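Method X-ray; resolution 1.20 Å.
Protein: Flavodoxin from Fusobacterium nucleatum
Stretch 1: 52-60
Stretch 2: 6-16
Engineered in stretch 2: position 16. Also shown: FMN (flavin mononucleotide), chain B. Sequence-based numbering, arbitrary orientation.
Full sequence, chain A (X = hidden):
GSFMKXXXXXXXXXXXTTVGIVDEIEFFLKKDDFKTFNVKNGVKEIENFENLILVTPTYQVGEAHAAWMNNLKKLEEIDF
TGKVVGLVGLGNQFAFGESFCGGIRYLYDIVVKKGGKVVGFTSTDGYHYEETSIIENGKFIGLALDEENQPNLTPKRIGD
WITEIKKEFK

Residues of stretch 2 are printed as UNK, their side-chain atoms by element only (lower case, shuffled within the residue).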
ATOM      1  N   LEU A  52      -5.761  -4.050   6.900  1.00  7.98           N
ATOM      2  CA  LEU A  52      -5.383  -4.279   5.510  1.00  8.16           C
ATOM      3  C   LEU A  52      -4.091  -3.576   5.171  1.00  7.50           C
ATOM      4  O   LEU A  52      -3.831  -2.459   5.619  1.00  8.61           O
ATOM      5  CB  LEU A  52      -6.465  -3.708   4.602  1.00  8.29           C
ATOM      6  CG  LEU A  52      -7.777  -4.482   4.562  1.00  9.79           C
ATOM      7  CD1 LEU A  52      -8.870  -3.622   3.957  1.00 12.76           C
ATOM      8  CD2 LEU A  52      -7.643  -5.763   3.762  1.00 10.04           C
ATOM      9  N   ILE A  53      -3.298  -4.236   4.337  1.00  7.88           N
ATOM     10  CA  ILE A  53      -2.149  -3.629   3.664  1.00  7.21           C
ATOM     11  C   ILE A  53      -2.331  -3.858   2.174  1.00  7.24           C
ATOM     12  O   ILE A  53      -2.406  -5.013   1.729  1.00  8.22           O
ATOM     13  CB  ILE A  53      -0.837  -4.251   4.156  1.00  7.50           C
ATOM     14  CG1 ILE A  53      -0.649  -4.007   5.652  1.00  8.60           C
ATOM     15  CG2 ILE A  53       0.349  -3.718   3.330  1.00  9.11           C
ATOM     16  CD1 ILE A  53       0.543  -4.743   6.256  1.00  9.74           C
ATOM     17  N   LEU A  54      -2.446  -2.784   1.407  1.00  7.37           N
ATOM     18  CA  LEU A  54      -2.681  -2.847  -0.037  1.00  7.15           C
ATOM     19  C   LEU A  54      -1.445  -2.323  -0.737  1.00  7.52           C
ATOM     20  O   LEU A  54      -0.974  -1.232  -0.420  1.00  8.54           O
ATOM     21  CB  LEU A  54      -3.894  -1.997  -0.432  1.00  8.01           C
ATOM     22  CG  LEU A  54      -5.148  -2.170   0.422  1.00  8.86           C
ATOM     23  CD1 LEU A  54      -6.261  -1.306  -0.162  1.00 10.58           C
ATOM     24  CD2 LEU A  54      -5.614  -3.605   0.552  1.00  8.50           C
ATOM     25  N   VAL A  55      -0.894  -3.116  -1.648  1.00  7.01           N
ATOM     26  CA  VAL A  55       0.421  -2.873  -2.245  1.00  7.88           C
ATOM     27  C   VAL A  55       0.293  -2.850  -3.759  1.00  7.86           C
ATOM     28  O   VAL A  55      -0.276  -3.765  -4.359  1.00  8.13           O
ATOM     29  CB  VAL A  55       1.405  -3.982  -1.837  1.00  8.71           C
ATOM     30  CG1 VAL A  55       2.803  -3.649  -2.337  1.00  9.64           C
ATOM     31  CG2 VAL A  55       1.374  -4.255  -0.340  1.00  8.85           C
ATOM     32  N   THR A  56       0.847  -1.827  -4.390  1.00  7.69           N
ATOM     33  CA  THR A  56       0.887  -1.799  -5.852  1.00  7.61           C
ATOM     34  C   THR A  56       2.137  -1.108  -6.377  1.00  8.45           C
ATOM     35  O   THR A  56       2.526  -0.065  -5.855  1.00  8.76           O
ATOM     36  CB  THR A  56      -0.368  -1.129  -6.450  1.00  9.36           C
ATOM     37  OG1 THR A  56      -0.374  -1.294  -7.878  1.00  9.02           O
ATOM     38  CG2 THR A  56      -0.462   0.358  -6.091  1.00 10.44           C
ATOM     39  N   PRO A  57       2.744  -1.638  -7.434  1.00  7.80           N
ATOM     40  CA  PRO A  57       3.639  -0.827  -8.260  1.00  7.79           C
ATOM     41  C   PRO A  57       2.837   0.156  -9.090  1.00  7.84           C
ATOM     42  O   PRO A  57       1.621   0.107  -9.181  1.00  9.39           O
ATOM     43  CB  PRO A  57       4.324  -1.875  -9.129  1.00  9.57           C
ATOM     44  CG  PRO A  57       3.232  -2.915  -9.351  1.00  8.87           C
ATOM     45  CD  PRO A  57       2.494  -2.970  -8.025  1.00  9.16           C
ATOM     46  N   THR A  58       3.536   1.071  -9.735  1.00  9.54           N
ATOM     47  CA  THR A  58       2.918   2.121 -10.539  1.00  8.84           C
ATOM     48  C   THR A  58       3.289   1.910 -11.997  1.00  9.79           C
ATOM     49  O   THR A  58       4.448   1.633 -12.324  1.00 10.15           O
ATOM     50  CB  THR A  58       3.465   3.461 -10.105  1.00 10.39           C
ATOM     51  OG1 THR A  58       3.544   3.508  -8.679  1.00 18.86           O
ATOM     52  CG2 THR A  58       2.707   4.622 -10.700  1.00 11.41           C
ATOM     53  N   TYR A  59       2.297   2.092 -12.859  1.00  9.26           N
ATOM     54  CA  TYR A  59       2.474   1.979 -14.299  1.00  9.99           C
ATOM     55  C   TYR A  59       1.594   3.033 -14.951  1.00 10.89           C
ATOM     56  O   TYR A  59       0.758   3.672 -14.312  1.00 12.38           O
ATOM     57  CB  TYR A  59       2.089   0.575 -14.791  1.00 11.43           C
ATOM     58  CG  TYR A  59       3.122  -0.465 -14.420  1.00 10.86           C
ATOM     59  CD1 TYR A  59       4.313  -0.534 -15.113  1.00 11.73           C
ATOM     60  CD2 TYR A  59       2.962  -1.306 -13.319  1.00 10.58           C
ATOM     61  CE1 TYR A  59       5.280  -1.424 -14.759  1.00 10.49           C
ATOM     62  CE2 TYR A  59       3.927  -2.207 -12.979  1.00 10.30           C
ATOM     63  CZ  TYR A  59       5.080  -2.272 -13.700  1.00  9.77           C
ATOM     64  OH  TYR A  59       6.121  -3.126 -13.425  1.00 10.52           O
ATOM     65  N   GLN A  60       1.780   3.242 -16.266  1.00 12.46           N
ATOM     66  CA  GLN A  60       0.827   4.054 -17.057  1.00 15.26           C
ATOM     67  C   GLN A  60       0.623   5.457 -16.471  1.00 15.51           C
ATOM     68  O   GLN A  60      -0.503   5.937 -16.308  1.00 18.32           O
ATOM     69  CB  GLN A  60      -0.516   3.339 -17.180  1.00 16.94           C
ATOM     70  CG  GLN A  60      -0.479   2.043 -17.927  1.00 23.03           C
ATOM     71  CD  GLN A  60      -0.359   2.241 -19.429  1.00 39.24           C
ATOM     72  OE1 GLN A  60      -0.973   3.142 -20.000  1.00 39.12           O
ATOM     73  NE2 GLN A  60       0.444   1.399 -20.074  1.00 48.39           N
ATOM     74  N   UNK A   6      -6.482 -10.544  12.133  1.00 11.29           N
ATOM     75  CA  UNK A   6      -5.675 -10.927  10.990  1.00 11.00           C
ATOM     76  C   UNK A   6      -5.546  -9.771  10.005  1.00 10.46           C
ATOM     77  O   UNK A   6      -6.525  -9.071   9.707  1.00 11.28           O
ATOM     78  c   UNK A   6      -5.504 -12.615   9.128  1.00 12.84           C
ATOM     79  o   UNK A   6      -6.408 -13.178  11.281  1.00 14.33           O
ATOM     80  c   UNK A   6      -6.313 -12.128  10.304  1.00 12.22           C
ATOM     81  N   UNK A   7      -4.337  -9.605   9.498  1.00 10.03           N
ATOM     82  CA  UNK A   7      -4.027  -8.589   8.500  1.00  9.62           C
ATOM     83  C   UNK A   7      -4.144  -9.209   7.116  1.00  9.62           C
ATOM     84  O   UNK A   7      -3.501 -10.213   6.818  1.00 10.91           O
ATOM     85  c   UNK A   7      -2.238  -7.066   7.645  1.00 10.99           C
ATOM     86  c   UNK A   7      -2.499  -7.403  10.118  1.00 10.76           C
ATOM     87  c   UNK A   7      -1.074  -7.318  10.644  1.00 12.98           C
ATOM     88  c   UNK A   7      -2.615  -8.057   8.737  1.00 10.43           C
ATOM     89  N   UNK A   8      -4.960  -8.606   6.276  1.00  8.53           N
ATOM     90  CA  UNK A   8      -5.036  -9.007   4.876  1.00  8.53           C
ATOM     91  C   UNK A   8      -4.091  -8.199   4.021  1.00  8.01           C
ATOM     92  O   UNK A   8      -4.192  -6.969   3.999  1.00  8.27           O
ATOM     93  N   UNK A   9      -3.178  -8.869   3.340  1.00  8.59           N
ATOM     94  CA  UNK A   9      -2.195  -8.236   2.468  1.00  7.77           C
ATOM     95  C   UNK A   9      -2.580  -8.532   1.032  1.00  8.03           C
ATOM     96  O   UNK A   9      -2.678  -9.708   0.646  1.00  9.29           O
ATOM     97  c   UNK A   9      -0.789  -8.771   2.763  1.00  8.60           C
ATOM     98  c   UNK A   9       0.843  -9.333   4.622  1.00 12.92           C
ATOM     99  c   UNK A   9      -0.449  -8.636   4.246  1.00 10.14           C
ATOM    100  c   UNK A   9       0.228  -8.080   1.870  1.00 10.15           C
ATOM    101  N   UNK A  10      -2.812  -7.499   0.247  1.00  7.54           N
ATOM    102  CA  UNK A  10      -3.261  -7.630  -1.137  1.00  7.36           C
ATOM    103  C   UNK A  10      -2.277  -6.900  -2.034  1.00  7.55           C
ATOM    104  O   UNK A  10      -1.964  -5.743  -1.767  1.00  7.86           O
ATOM    105  c   UNK A  10      -7.594  -9.346   0.743  1.00  9.67           C
ATOM    106  c   UNK A  10      -5.714  -7.794  -0.565  1.00  8.24           C
ATOM    107  c   UNK A  10      -6.482  -8.714  -1.249  1.00  8.65           C
ATOM    108  c   UNK A  10      -6.845  -8.433   1.459  1.00  9.14           C
ATOM    109  c   UNK A  10      -4.638  -7.008  -1.290  1.00  7.91           C
ATOM    110  c   UNK A  10      -7.425  -9.490  -0.593  1.00  9.10           C
ATOM    111  c   UNK A  10      -5.920  -7.659   0.815  1.00  8.11           C
ATOM    112  N   UNK A  11      -1.761  -7.581  -3.056  1.00  7.53           N
ATOM    113  CA  UNK A  11      -0.743  -6.988  -3.918  1.00  7.49           C
ATOM    114  C   UNK A  11      -1.008  -7.349  -5.367  1.00  7.77           C
ATOM    115  O   UNK A  11      -1.758  -8.274  -5.672  1.00  8.77           O
ATOM    116  c   UNK A  11       0.675  -7.417  -3.494  1.00  8.61           C
ATOM    117  o   UNK A  11       1.809 -12.754  -5.106  1.00 16.20           O
ATOM    118  c   UNK A  11       1.691  -9.098  -5.059  1.00 10.74           C
ATOM    119  c   UNK A  11       0.583  -9.889  -3.102  1.00 10.93           C
ATOM    120  c   UNK A  11       1.947 -10.410  -5.446  1.00 13.67           C
ATOM    121  c   UNK A  11       1.518 -11.442  -4.648  1.00 12.79           C
ATOM    122  c   UNK A  11       0.843 -11.194  -3.486  1.00 12.95           C
ATOM    123  c   UNK A  11       0.993  -8.819  -3.880  1.00  9.68           C
ATOM    124  N   UNK A  12      -0.291  -6.660  -6.254  1.00  8.19           N
ATOM    125  CA  UNK A  12      -0.178  -7.037  -7.649  1.00  8.73           C
ATOM    126  C   UNK A  12       1.261  -6.832  -8.059  1.00  8.43           C
ATOM    127  O   UNK A  12       1.983  -6.059  -7.446  1.00  9.14           O
ATOM    128  c   UNK A  12      -1.092  -6.179  -8.520  1.00 11.51           C
ATOM    129  N   UNK A  13       1.660  -7.491  -9.143  1.00  9.18           N
ATOM    130  CA  UNK A  13       3.027  -7.342  -9.661  1.00  9.92           C
ATOM    131  C   UNK A  13       3.043  -7.594 -11.153  1.00  9.17           C
ATOM    132  O   UNK A  13       2.301  -8.450 -11.635  1.00 10.09           O
ATOM    133  c   UNK A  13       4.000  -8.295  -8.953  1.00  9.43           C
ATOM    134  o   UNK A  13       5.345  -8.005  -9.340  1.00  9.81           O
ATOM    135  c   UNK A  13       3.718  -9.745  -9.286  1.00 12.51           C
ATOM    136  N   UNK A  14       3.863  -6.837 -11.893  1.00  8.62           N
ATOM    137  CA  UNK A  14       4.142  -7.194 -13.285  1.00  9.29           C
ATOM    138  C   UNK A  14       5.439  -7.976 -13.404  1.00 10.34           C
ATOM    139  O   UNK A  14       5.443  -9.087 -13.953  1.00 12.65           O
ATOM    140  c   UNK A  14       3.331  -7.012 -16.304  1.00 13.61           C
ATOM    141  c   UNK A  14       4.193  -5.954 -14.164  1.00 10.57           C
ATOM    142  c   UNK A  14       4.462  -6.235 -15.646  1.00 11.86           C
ATOM    143  c   UNK A  14       4.751  -4.925 -16.379  1.00 14.46           C
ATOM    144  N   UNK A  15       6.540  -7.424 -12.909  1.00  9.42           N
ATOM    145  CA  UNK A  15       7.840  -8.050 -13.079  1.00  9.91           C
ATOM    146  C   UNK A  15       8.448  -8.635 -11.822  1.00 10.83           C
ATOM    147  O   UNK A  15       9.611  -9.081 -11.868  1.00 12.87           O
ATOM    148  c   UNK A  15       8.808  -7.111 -13.800  1.00 10.85           C
ATOM    149  c   UNK A  15       8.432  -6.947 -15.262  1.00 12.56           C
ATOM    150  o   UNK A  15       8.837  -5.811 -13.199  1.00 11.74           O
ATOM    151  N   UNK A  16       7.712  -8.706 -10.719  1.00  9.79           N
ATOM    152  CA  UNK A  16       8.137  -9.443  -9.554  1.00 10.28           C
ATOM    153  C   UNK A  16       8.707  -8.636  -8.429  1.00 10.41           C
ATOM    154  O   UNK A  16       8.864  -9.178  -7.330  1.00 10.97           O
TER
HETATM  155  N1  FMN B 201       7.041   4.158 -11.324  1.00  9.33           N
HETATM  156  C2  FMN B 201       6.414   5.299 -10.800  1.00 10.02           C
HETATM  157  O2  FMN B 201       6.683   5.711  -9.721  1.00 10.44           O
HETATM  158  N3  FMN B 201       5.455   5.973 -11.633  1.00 10.07           N
HETATM  159  C4  FMN B 201       5.103   5.594 -12.900  1.00 10.98           C
HETATM  160  O4  FMN B 201       4.270   6.247 -13.495  1.00 11.46           O
HETATM  161  C4A FMN B 201       5.768   4.449 -13.415  1.00  9.96           C
HETATM  162  N5  FMN B 201       5.461   4.019 -14.704  1.00 12.37           N
HETATM  163  C5A FMN B 201       6.212   2.908 -15.179  1.00 11.08           C
HETATM  164  C6  FMN B 201       6.037   2.519 -16.520  1.00 12.84           C
HETATM  165  C7  FMN B 201       6.730   1.434 -17.019  1.00 13.43           C
HETATM  166  C7M FMN B 201       6.384   1.068 -18.470  1.00 19.64           C
HETATM  167  C8  FMN B 201       7.677   0.789 -16.236  1.00 12.81           C
HETATM  168  C8M FMN B 201       8.386  -0.418 -16.812  1.00 15.14           C
HETATM  169  C9  FMN B 201       7.857   1.178 -14.910  1.00 11.64           C
HETATM  170  C9A FMN B 201       7.153   2.242 -14.404  1.00  9.60           C
HETATM  171  N10 FMN B 201       7.355   2.634 -13.020  1.00  9.23           N
HETATM  172  C10 FMN B 201       6.694   3.764 -12.587  1.00  9.38           C
HETATM  173  C1' FMN B 201       8.312   1.930 -12.170  1.00  9.92           C
HETATM  174  C2' FMN B 201       7.713   0.600 -11.621  1.00  8.73           C
HETATM  175  O2' FMN B 201       6.537   0.814 -10.861  1.00  9.39           O
HETATM  176  C3' FMN B 201       8.750  -0.061 -10.695  1.00  8.80           C
HETATM  177  O3' FMN B 201       9.826  -0.484 -11.508  1.00 10.43           O
HETATM  178  C4' FMN B 201       8.254  -1.222  -9.835  1.00  9.44           C
HETATM  179  O4' FMN B 201       9.303  -1.596  -8.949  1.00 10.72           O
HETATM  180  C5' FMN B 201       7.822  -2.433 -10.654  1.00  8.72           C
HETATM  181  O5' FMN B 201       7.216  -3.358  -9.765  1.00  9.05           O
HETATM  182  P   FMN B 201       6.873  -4.849 -10.258  1.00  8.55           P
HETATM  183  O1P FMN B 201       6.278  -5.491  -9.025  1.00  8.39           O
HETATM  184  O2P FMN B 201       5.926  -4.821 -11.408  1.00  9.13           O
HETATM  185  O3P FMN B 201       8.200  -5.502 -10.664  1.00  9.31           O
HETATM  186  O   HOH W   1       8.507  -3.552 -14.693  1.00 11.95           O

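Position 6 has three side-chain atoms: a carbon carrying one oxygen and one carbon. Nothing of stretch 1 is in reach. This is Thr-6.

Position 7 has four carbons, forked at the first, with one arm two carbons long. A one-carbon arm lies 3.9 Å from CD1 of Ile-53. This is Ile-7, and the touching atom is its CG2.

Position 8 has no side-chain atoms, so it is Gly-8. Its O accepts a hydrogen bond from Ile-53 N at 2.9 Å. A CB here would be tight against CD2 of Leu-52.

Position 9 again has four carbons, forked at the first, with one two-carbon arm. That arm comes within 4.4 Å of CB of Ile-53, measured from its first carbon. This is Ile-9, and the carbon is CG1.

Position 10 has one carbon, then a ring of six carbons with no oxygen. A ring carbon lies 3.6 Å from CD2 of Leu-52, and CB lies 4.0 Å from CD2 of Leu-54. This is Phe-10; the ring carbon is CE1. The same ring leaves no room for a CB at Gly-8.

Position 11 has one carbon, then a six-carbon ring bearing an oxygen. Its CB lies 3.9 Å from CB of Val-55, but the end of the side chain leads away from stretch 1. This is Tyr-11.

Position 12 has a single carbon, so it is Ala-12. Its O is 3.2 Å from CD of Pro-57.

Position 13 has a carbon carrying one oxygen and one carbon. CB points away from stretch 1. This is Thr-13; its OG1 donates to FMN O1P at 2.7 Å.

Position 14 has four carbons, forked at the second. CB is 3.5 Å from OH of Tyr-59. This is Leu-14, whose CD2 lies 3.8 Å from CZ of Tyr-59.

Position 15 has a carbon carrying one oxygen and one carbon. The oxygen is 3.8 Å from OH of Tyr-59, and a water donates to both. This is Thr-15.

Position 16 has no side-chain atoms and does not touch stretch 1. It is the engineered Gly-16, replacing Lys.

The contact joins two parallel strands. Phe-10 N donates to Ile-53 O at 2.9 Å, and Val-55 N to Phe-10 O at 2.8 Å. Ile-9 and Ile-53 share one sheet face; Phe-10 and Leu-54 share the other. Farther along the chain, the phosphate links the stretches: FMN O2P accepts from Leu-14 N at 2.9 Å and from Tyr-59 OH at 2.6 Å.

Stretch 2, residues 6-16: TIGIFYATLTG
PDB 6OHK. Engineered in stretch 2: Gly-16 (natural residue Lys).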